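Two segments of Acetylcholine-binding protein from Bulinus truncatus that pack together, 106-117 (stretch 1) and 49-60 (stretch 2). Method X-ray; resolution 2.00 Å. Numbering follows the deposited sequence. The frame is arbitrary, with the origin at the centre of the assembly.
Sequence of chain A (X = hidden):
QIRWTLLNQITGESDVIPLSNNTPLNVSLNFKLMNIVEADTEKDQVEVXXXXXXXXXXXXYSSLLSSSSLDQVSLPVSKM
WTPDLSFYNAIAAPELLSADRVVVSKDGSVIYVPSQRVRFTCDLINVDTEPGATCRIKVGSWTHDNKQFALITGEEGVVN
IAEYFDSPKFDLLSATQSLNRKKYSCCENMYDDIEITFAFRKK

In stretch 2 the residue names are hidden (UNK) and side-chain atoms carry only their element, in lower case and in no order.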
ATOM      1  N   LYS A 106      -7.754  26.672  19.995  1.00 35.36           N
ATOM      2  CA  LYS A 106      -8.875  27.639  20.014  1.00 36.83           C
ATOM      3  C   LYS A 106      -8.645  28.875  19.165  1.00 36.85           C
ATOM      4  O   LYS A 106      -9.593  29.473  18.685  1.00 37.07           O
ATOM      5  CB  LYS A 106      -9.224  28.089  21.446  1.00 37.93           C
ATOM      6  CG  LYS A 106     -10.014  27.047  22.257  1.00 40.22           C
ATOM      7  CD  LYS A 106     -11.287  27.611  22.932  1.00 43.43           C
ATOM      8  CE  LYS A 106     -12.056  26.451  23.614  1.00 44.55           C
ATOM      9  NZ  LYS A 106     -13.554  26.550  23.548  1.00 48.22           N
ATOM     10  N   ASP A 107      -7.397  29.274  18.975  1.00 36.60           N
ATOM     11  CA  ASP A 107      -7.148  30.424  18.122  1.00 36.90           C
ATOM     12  C   ASP A 107      -6.897  30.058  16.632  1.00 35.75           C
ATOM     13  O   ASP A 107      -6.580  30.917  15.812  1.00 35.19           O
ATOM     14  CB  ASP A 107      -6.009  31.260  18.706  1.00 37.29           C
ATOM     15  CG  ASP A 107      -4.656  30.584  18.567  1.00 41.22           C
ATOM     16  OD1 ASP A 107      -4.594  29.351  18.329  1.00 43.17           O
ATOM     17  OD2 ASP A 107      -3.585  31.219  18.669  1.00 44.17           O
ATOM     18  N   GLY A 108      -7.042  28.778  16.281  1.00 35.35           N
ATOM     19  CA  GLY A 108      -6.925  28.385  14.879  1.00 33.86           C
ATOM     20  C   GLY A 108      -5.497  28.059  14.490  1.00 33.52           C
ATOM     21  O   GLY A 108      -5.207  27.854  13.308  1.00 33.43           O
ATOM     22  N   SER A 109      -4.593  27.990  15.464  1.00 32.50           N
ATOM     23  CA  SER A 109      -3.266  27.501  15.143  1.00 32.28           C
ATOM     24  C   SER A 109      -3.290  25.971  15.095  1.00 31.06           C
ATOM     25  O   SER A 109      -4.104  25.346  15.763  1.00 30.95           O
ATOM     26  CB  SER A 109      -2.179  28.077  16.058  1.00 32.54           C
ATOM     27  OG  SER A 109      -2.428  27.727  17.390  1.00 36.83           O
ATOM     28  N   VAL A 110      -2.427  25.387  14.265  1.00 29.88           N
ATOM     29  CA  VAL A 110      -2.462  23.941  13.998  1.00 29.19           C
ATOM     30  C   VAL A 110      -1.087  23.375  14.214  1.00 28.93           C
ATOM     31  O   VAL A 110      -0.110  23.990  13.821  1.00 29.02           O
ATOM     32  CB  VAL A 110      -2.891  23.618  12.535  1.00 29.10           C
ATOM     33  CG1 VAL A 110      -2.972  22.116  12.336  1.00 27.76           C
ATOM     34  CG2 VAL A 110      -4.264  24.266  12.192  1.00 26.64           C
ATOM     35  N   ILE A 111      -1.009  22.211  14.843  1.00 27.82           N
ATOM     36  CA  ILE A 111       0.251  21.525  15.009  1.00 28.86           C
ATOM     37  C   ILE A 111       0.130  20.145  14.368  1.00 27.94           C
ATOM     38  O   ILE A 111      -0.913  19.467  14.519  1.00 26.83           O
ATOM     39  CB  ILE A 111       0.651  21.398  16.519  1.00 29.32           C
ATOM     40  CG1 ILE A 111       0.697  22.796  17.173  1.00 31.95           C
ATOM     41  CG2 ILE A 111       2.026  20.735  16.614  1.00 30.39           C
ATOM     42  CD1 ILE A 111       0.866  22.852  18.767  1.00 31.34           C
ATOM     43  N   TYR A 112       1.182  19.764  13.640  1.00 26.87           N
ATOM     44  CA  TYR A 112       1.307  18.480  13.003  1.00 26.07           C
ATOM     45  C   TYR A 112       2.739  17.948  13.238  1.00 25.97           C
ATOM     46  O   TYR A 112       3.727  18.632  12.942  1.00 25.91           O
ATOM     47  CB  TYR A 112       0.982  18.638  11.517  1.00 26.89           C
ATOM     48  CG  TYR A 112       1.071  17.376  10.680  1.00 27.22           C
ATOM     49  CD1 TYR A 112       0.510  16.165  11.117  1.00 29.16           C
ATOM     50  CD2 TYR A 112       1.693  17.409   9.443  1.00 28.50           C
ATOM     51  CE1 TYR A 112       0.601  14.990  10.328  1.00 27.38           C
ATOM     52  CE2 TYR A 112       1.801  16.270   8.646  1.00 31.39           C
ATOM     53  CZ  TYR A 112       1.238  15.066   9.081  1.00 31.64           C
ATOM     54  OH  TYR A 112       1.356  13.961   8.250  1.00 32.32           O
ATOM     55  N   VAL A 113       2.836  16.737  13.796  1.00 25.09           N
ATOM     56  CA  VAL A 113       4.112  16.154  14.169  1.00 23.95           C
ATOM     57  C   VAL A 113       4.164  14.739  13.653  1.00 24.17           C
ATOM     58  O   VAL A 113       3.936  13.820  14.403  1.00 23.52           O
ATOM     59  CB  VAL A 113       4.349  16.144  15.705  1.00 23.81           C
ATOM     60  CG1 VAL A 113       5.795  15.658  16.028  1.00 24.04           C
ATOM     61  CG2 VAL A 113       4.123  17.525  16.310  1.00 22.18           C
ATOM     62  N   PRO A 114       4.483  14.567  12.379  1.00 24.32           N
ATOM     63  CA  PRO A 114       4.720  13.234  11.853  1.00 24.16           C
ATOM     64  C   PRO A 114       6.071  12.617  12.323  1.00 23.93           C
ATOM     65  O   PRO A 114       7.093  13.289  12.269  1.00 24.17           O
ATOM     66  CB  PRO A 114       4.727  13.447  10.321  1.00 24.30           C
ATOM     67  CG  PRO A 114       5.015  14.892  10.087  1.00 25.02           C
ATOM     68  CD  PRO A 114       4.636  15.624  11.353  1.00 23.15           C
ATOM     69  N   SER A 115       6.071  11.365  12.789  1.00 22.77           N
ATOM     70  CA  SER A 115       7.331  10.652  12.925  1.00 21.96           C
ATOM     71  C   SER A 115       7.595   9.858  11.644  1.00 23.26           C
ATOM     72  O   SER A 115       6.731   9.009  11.259  1.00 22.36           O
ATOM     73  CB  SER A 115       7.301   9.735  14.143  1.00 20.92           C
ATOM     74  OG  SER A 115       8.563   9.062  14.269  1.00 22.15           O
ATOM     75  N   GLN A 116       8.741  10.083  10.978  1.00 22.40           N
ATOM     76  CA  GLN A 116       9.040   9.342   9.720  1.00 23.07           C
ATOM     77  C   GLN A 116      10.428   8.748   9.682  1.00 24.53           C
ATOM     78  O   GLN A 116      11.393   9.337  10.203  1.00 24.95           O
ATOM     79  CB  GLN A 116       8.871  10.222   8.473  1.00 23.05           C
ATOM     80  CG  GLN A 116       7.516  10.975   8.376  1.00 22.61           C
ATOM     81  CD  GLN A 116       7.587  12.132   7.421  1.00 25.51           C
ATOM     82  OE1 GLN A 116       8.133  13.222   7.750  1.00 24.27           O
ATOM     83  NE2 GLN A 116       7.077  11.930   6.246  1.00 21.82           N
ATOM     84  N   ARG A 117      10.525   7.588   9.048  1.00 24.80           N
ATOM     85  CA  ARG A 117      11.807   6.971   8.743  1.00 26.26           C
ATOM     86  C   ARG A 117      12.215   7.416   7.346  1.00 25.89           C
ATOM     87  O   ARG A 117      11.508   7.113   6.382  1.00 26.48           O
ATOM     88  CB  ARG A 117      11.726   5.427   8.804  1.00 25.22           C
ATOM     89  CG  ARG A 117      13.069   4.822   8.431  1.00 26.32           C
ATOM     90  CD  ARG A 117      13.218   3.306   8.612  1.00 29.06           C
ATOM     91  NE  ARG A 117      12.083   2.544   8.107  1.00 32.21           N
ATOM     92  CZ  ARG A 117      12.186   1.413   7.427  1.00 35.37           C
ATOM     93  NH1 ARG A 117      13.378   0.918   7.105  1.00 37.20           N
ATOM     94  NH2 ARG A 117      11.089   0.789   7.035  1.00 36.72           N
ATOM     95  N   UNK A  49      15.255   8.029  12.145  1.00 23.66           N
ATOM     96  CA  UNK A  49      13.909   8.393  12.593  1.00 22.95           C
ATOM     97  C   UNK A  49      13.888   9.863  13.005  1.00 23.68           C
ATOM     98  O   UNK A  49      14.705  10.311  13.818  1.00 23.38           O
ATOM     99  c   UNK A  49      13.392   6.055  13.245  1.00 20.61           C
ATOM    100  c   UNK A  49      12.038   7.931  14.227  1.00 25.47           C
ATOM    101  c   UNK A  49      13.436   7.500  13.726  1.00 24.07           C
ATOM    102  N   UNK A  50      12.919  10.587  12.460  1.00 24.86           N
ATOM    103  CA  UNK A  50      12.850  12.036  12.573  1.00 24.83           C
ATOM    104  C   UNK A  50      11.404  12.440  12.855  1.00 25.54           C
ATOM    105  O   UNK A  50      10.481  12.026  12.123  1.00 25.88           O
ATOM    106  c   UNK A  50      14.576  14.765  11.881  1.00 24.32           C
ATOM    107  c   UNK A  50      13.406  14.161  11.061  1.00 24.09           C
ATOM    108  c   UNK A  50      13.538  14.534   9.585  1.00 23.30           C
ATOM    109  c   UNK A  50      13.324  12.639  11.245  1.00 25.53           C
ATOM    110  N   UNK A  51      11.175  13.209  13.925  1.00 24.63           N
ATOM    111  CA  UNK A  51       9.910  13.928  14.055  1.00 24.57           C
ATOM    112  C   UNK A  51      10.069  15.299  13.445  1.00 25.62           C
ATOM    113  O   UNK A  51      11.063  15.966  13.715  1.00 25.62           O
ATOM    114  n   UNK A  51       9.281  10.717  16.969  1.00 23.87           N
ATOM    115  c   UNK A  51       8.773  11.050  19.400  1.00 22.98           C
ATOM    116  c   UNK A  51       9.030  11.461  18.094  1.00 24.05           C
ATOM    117  c   UNK A  51       9.103  12.832  17.727  1.00 23.72           C
ATOM    118  c   UNK A  51       8.558  12.022  20.344  1.00 26.45           C
ATOM    119  c   UNK A  51       9.401  12.888  16.330  1.00 23.70           C
ATOM    120  c   UNK A  51       8.890  13.806  18.721  1.00 25.77           C
ATOM    121  c   UNK A  51       8.619  13.382  20.031  1.00 25.61           C
ATOM    122  c   UNK A  51       9.531  14.121  15.519  1.00 24.28           C
ATOM    123  c   UNK A  51       9.508  11.566  15.906  1.00 24.24           C
ATOM    124  N   UNK A  52       9.101  15.694  12.618  1.00 25.91           N
ATOM    125  CA  UNK A  52       8.992  17.022  12.033  1.00 26.31           C
ATOM    126  C   UNK A  52       7.874  17.688  12.778  1.00 27.31           C
ATOM    127  O   UNK A  52       6.778  17.166  12.798  1.00 27.47           O
ATOM    128  c   UNK A  52       8.365  18.379   9.950  1.00 25.89           C
ATOM    129  c   UNK A  52       8.605  16.956  10.535  1.00 25.91           C
ATOM    130  o   UNK A  52       9.733  16.514   9.777  1.00 26.31           O
ATOM    131  N   UNK A  53       8.142  18.828  13.410  1.00 26.38           N
ATOM    132  CA  UNK A  53       7.112  19.509  14.163  1.00 28.03           C
ATOM    133  C   UNK A  53       6.710  20.720  13.377  1.00 27.94           C
ATOM    134  O   UNK A  53       7.441  21.702  13.370  1.00 26.66           O
ATOM    135  c   UNK A  53       7.622  19.922  15.558  1.00 27.75           C
ATOM    136  o   UNK A  53       9.083  18.373  18.538  1.00 36.81           O
ATOM    137  c   UNK A  53       8.345  18.818  16.313  1.00 29.57           C
ATOM    138  n   UNK A  53       9.068  20.534  17.919  1.00 36.29           N
ATOM    139  c   UNK A  53       8.868  19.230  17.694  1.00 31.70           C
ATOM    140  N   UNK A  54       5.570  20.648  12.690  1.00 27.53           N
ATOM    141  CA  UNK A  54       5.148  21.716  11.808  1.00 28.03           C
ATOM    142  C   UNK A  54       3.965  22.470  12.397  1.00 28.88           C
ATOM    143  O   UNK A  54       2.977  21.852  12.809  1.00 28.72           O
ATOM    144  c   UNK A  54       4.766  21.160  10.434  1.00 27.25           C
ATOM    145  N   UNK A  55       4.039  23.801  12.428  1.00 28.95           N
ATOM    146  CA  UNK A  55       2.861  24.556  12.820  1.00 29.17           C
ATOM    147  C   UNK A  55       2.555  25.731  11.926  1.00 28.62           C
ATOM    148  O   UNK A  55       3.447  26.315  11.300  1.00 28.58           O
ATOM    149  o   UNK A  55       4.134  25.377  14.718  1.00 34.43           O
ATOM    150  c   UNK A  55       2.868  24.940  14.301  1.00 30.56           C
ATOM    151  N   UNK A  56       1.267  26.042  11.830  1.00 27.70           N
ATOM    152  CA  UNK A  56       0.824  27.190  11.061  1.00 27.45           C
ATOM    153  C   UNK A  56      -0.501  27.616  11.646  1.00 28.11           C
ATOM    154  O   UNK A  56      -1.048  26.907  12.456  1.00 27.73           O
ATOM    155  c   UNK A  56      -1.709  22.559   8.974  1.00 23.77           C
ATOM    156  c   UNK A  56      -0.219  24.479   9.382  1.00 23.77           C
ATOM    157  c   UNK A  56      -1.550  26.151   8.735  1.00 26.08           C
ATOM    158  c   UNK A  56      -0.720  21.733   9.422  1.00 24.71           C
ATOM    159  c   UNK A  56      -0.300  25.889   9.213  1.00 25.30           C
ATOM    160  c   UNK A  56       0.748  26.879   9.558  1.00 26.52           C
ATOM    161  n   UNK A  56      -2.251  24.978   8.569  1.00 23.23           N
ATOM    162  c   UNK A  56       0.779  23.603   9.834  1.00 24.78           C
ATOM    163  c   UNK A  56      -1.449  23.930   8.944  1.00 24.89           C
ATOM    164  c   UNK A  56       0.508  22.223   9.841  1.00 24.52           C
ATOM    165  N   UNK A  57      -0.999  28.787  11.268  1.00 29.34           N
ATOM    166  CA  UNK A  57      -2.230  29.309  11.858  1.00 30.03           C
ATOM    167  C   UNK A  57      -3.209  29.735  10.783  1.00 30.16           C
ATOM    168  O   UNK A  57      -2.825  30.333   9.774  1.00 30.36           O
ATOM    169  c   UNK A  57      -1.891  30.496  12.755  1.00 31.51           C
ATOM    170  c   UNK A  57      -3.033  31.071  13.561  1.00 33.34           C
ATOM    171  c   UNK A  57      -3.565  32.781  15.313  1.00 39.13           C
ATOM    172  c   UNK A  57      -2.545  32.334  14.291  1.00 37.20           C
ATOM    173  n   UNK A  57      -2.905  33.713  16.254  1.00 41.15           N
ATOM    174  N   UNK A  58      -4.470  29.363  10.969  1.00 30.21           N
ATOM    175  CA  UNK A  58      -5.550  29.771  10.077  1.00 30.57           C
ATOM    176  C   UNK A  58      -6.633  30.401  10.951  1.00 30.99           C
ATOM    177  O   UNK A  58      -7.374  29.683  11.634  1.00 31.28           O
ATOM    178  c   UNK A  58      -6.136  28.571   9.257  1.00 31.25           C
ATOM    179  c   UNK A  58      -5.029  27.786   8.569  1.00 30.93           C
ATOM    180  c   UNK A  58      -7.170  29.062   8.231  1.00 30.20           C
ATOM    181  N   UNK A  59      -6.675  31.733  10.994  1.00 31.54           N
ATOM    182  CA  UNK A  59      -7.667  32.457  11.800  1.00 32.06           C
ATOM    183  C   UNK A  59      -9.112  31.900  11.717  1.00 31.69           C
ATOM    184  O   UNK A  59      -9.721  31.622  12.748  1.00 31.93           O
ATOM    185  c   UNK A  59      -7.552  33.878  11.250  1.00 31.94           C
ATOM    186  c   UNK A  59      -6.002  33.985  11.043  1.00 32.11           C
ATOM    187  c   UNK A  59      -5.756  32.663  10.304  1.00 31.61           C
ATOM    188  N   UNK A  60      -9.627  31.684  10.514  1.00 32.02           N
ATOM    189  CA  UNK A  60     -11.014  31.219  10.392  1.00 31.43           C
ATOM    190  C   UNK A  60     -11.322  29.858  11.093  1.00 30.96           C
ATOM    191  O   UNK A  60     -12.478  29.598  11.419  1.00 31.64           O
ATOM    192  c   UNK A  60     -11.522  31.325   8.939  1.00 31.57           C
ATOM    193  c   UNK A  60     -11.210  27.941   6.245  1.00 30.85           C
ATOM    194  c   UNK A  60     -12.325  29.079   8.053  1.00 30.83           C
ATOM    195  c   UNK A  60     -10.277  28.969   6.180  1.00 29.36           C
ATOM    196  o   UNK A  60     -11.099  26.880   5.375  1.00 32.11           O
ATOM    197  c   UNK A  60     -11.390  30.109   8.017  1.00 30.25           C
ATOM    198  c   UNK A  60     -10.388  30.050   7.065  1.00 31.01           C
ATOM    199  c   UNK A  60     -12.234  27.983   7.178  1.00 29.36           C
TER
HETATM  200  O   HOH W   1       9.816  13.924   9.859  1.00 28.65           O

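Position 49 has three side-chain carbons, one carrying the other two. The fork sits directly on CA, and one branch tip lies near OG of Ser 115. This is Val 49.

Position 50 has four carbons, forked at the second. N of position 50 donates to Gln 116 O at 3.0 Å, and Gln 116 N donates to O of position 50 at 2.8 Å. This is Leu 50.

Position 51 has one carbon, then fused five- and six-membered rings with eight carbons and one nitrogen. Ser 115 OG lies at the ring edge, 3.1 Å from a carbon of the five-membered ring. Only an indole fits: Trp 51.

Position 52 has one carbon carrying an oxygen and a carbon. Its N bonds Pro 114 O at 3.2 Å. Pro 114 has no N-H to return to O of position 52. Valine has the same fork, but both of its branches are carbon; here one is oxygen, so this is Thr 52. Thr 52 OG1 donates to a water, which in turn donates to Gln 116 OE1 and Leu 50 O.

Position 53 has three carbons, the third carrying one oxygen and one nitrogen, an amide. Its second carbon lies 4.1 Å from Val 113 CG1. This is Gln 53.

Position 54 has a single carbon. Its N and O both bond the backbone of Tyr 112. This is Ala 54.

Position 55 has one carbon and one oxygen. Its CB lies 3.2 Å from Val 110 O. This is Ser 55.

Position 56 again has one carbon and an indole. Val 110 CG1 sits over one face, 4.0 Å from the six-membered ring centroid, a CH-pi contact. Tyr 112 CB meets the edge. This is Trp 56.

Position 57 has four carbons in a row ending in nitrogen. The chain is extended. The terminal nitrogen lies 3.5 Å from Asp 107 OD2, a salt bridge. This is Lys 57.

Position 58 has three carbons, one carrying two. Its N bonds Gly 108 O at 2.9 Å. A CB on Gly 108 would clash with O of position 58. This is Val 58.

Position 59 has three carbons closing a ring onto the backbone N: Pro 59.

Position 60 has one carbon, then a six-carbon ring bearing an oxygen. It makes no contact with stretch 1. This is Tyr 60.

The contact is an antiparallel strand pairing held by eight backbone hydrogen bonds. Val 110, Tyr 112 and Gln 116 share a face with Leu 50, Ala 54 and Trp 56. The water links Gln 116 to Thr 52. The Asp 107 salt bridge adds a charged link near one end.

Stretch 2, residues 49-60: VLWTQASWKVPY
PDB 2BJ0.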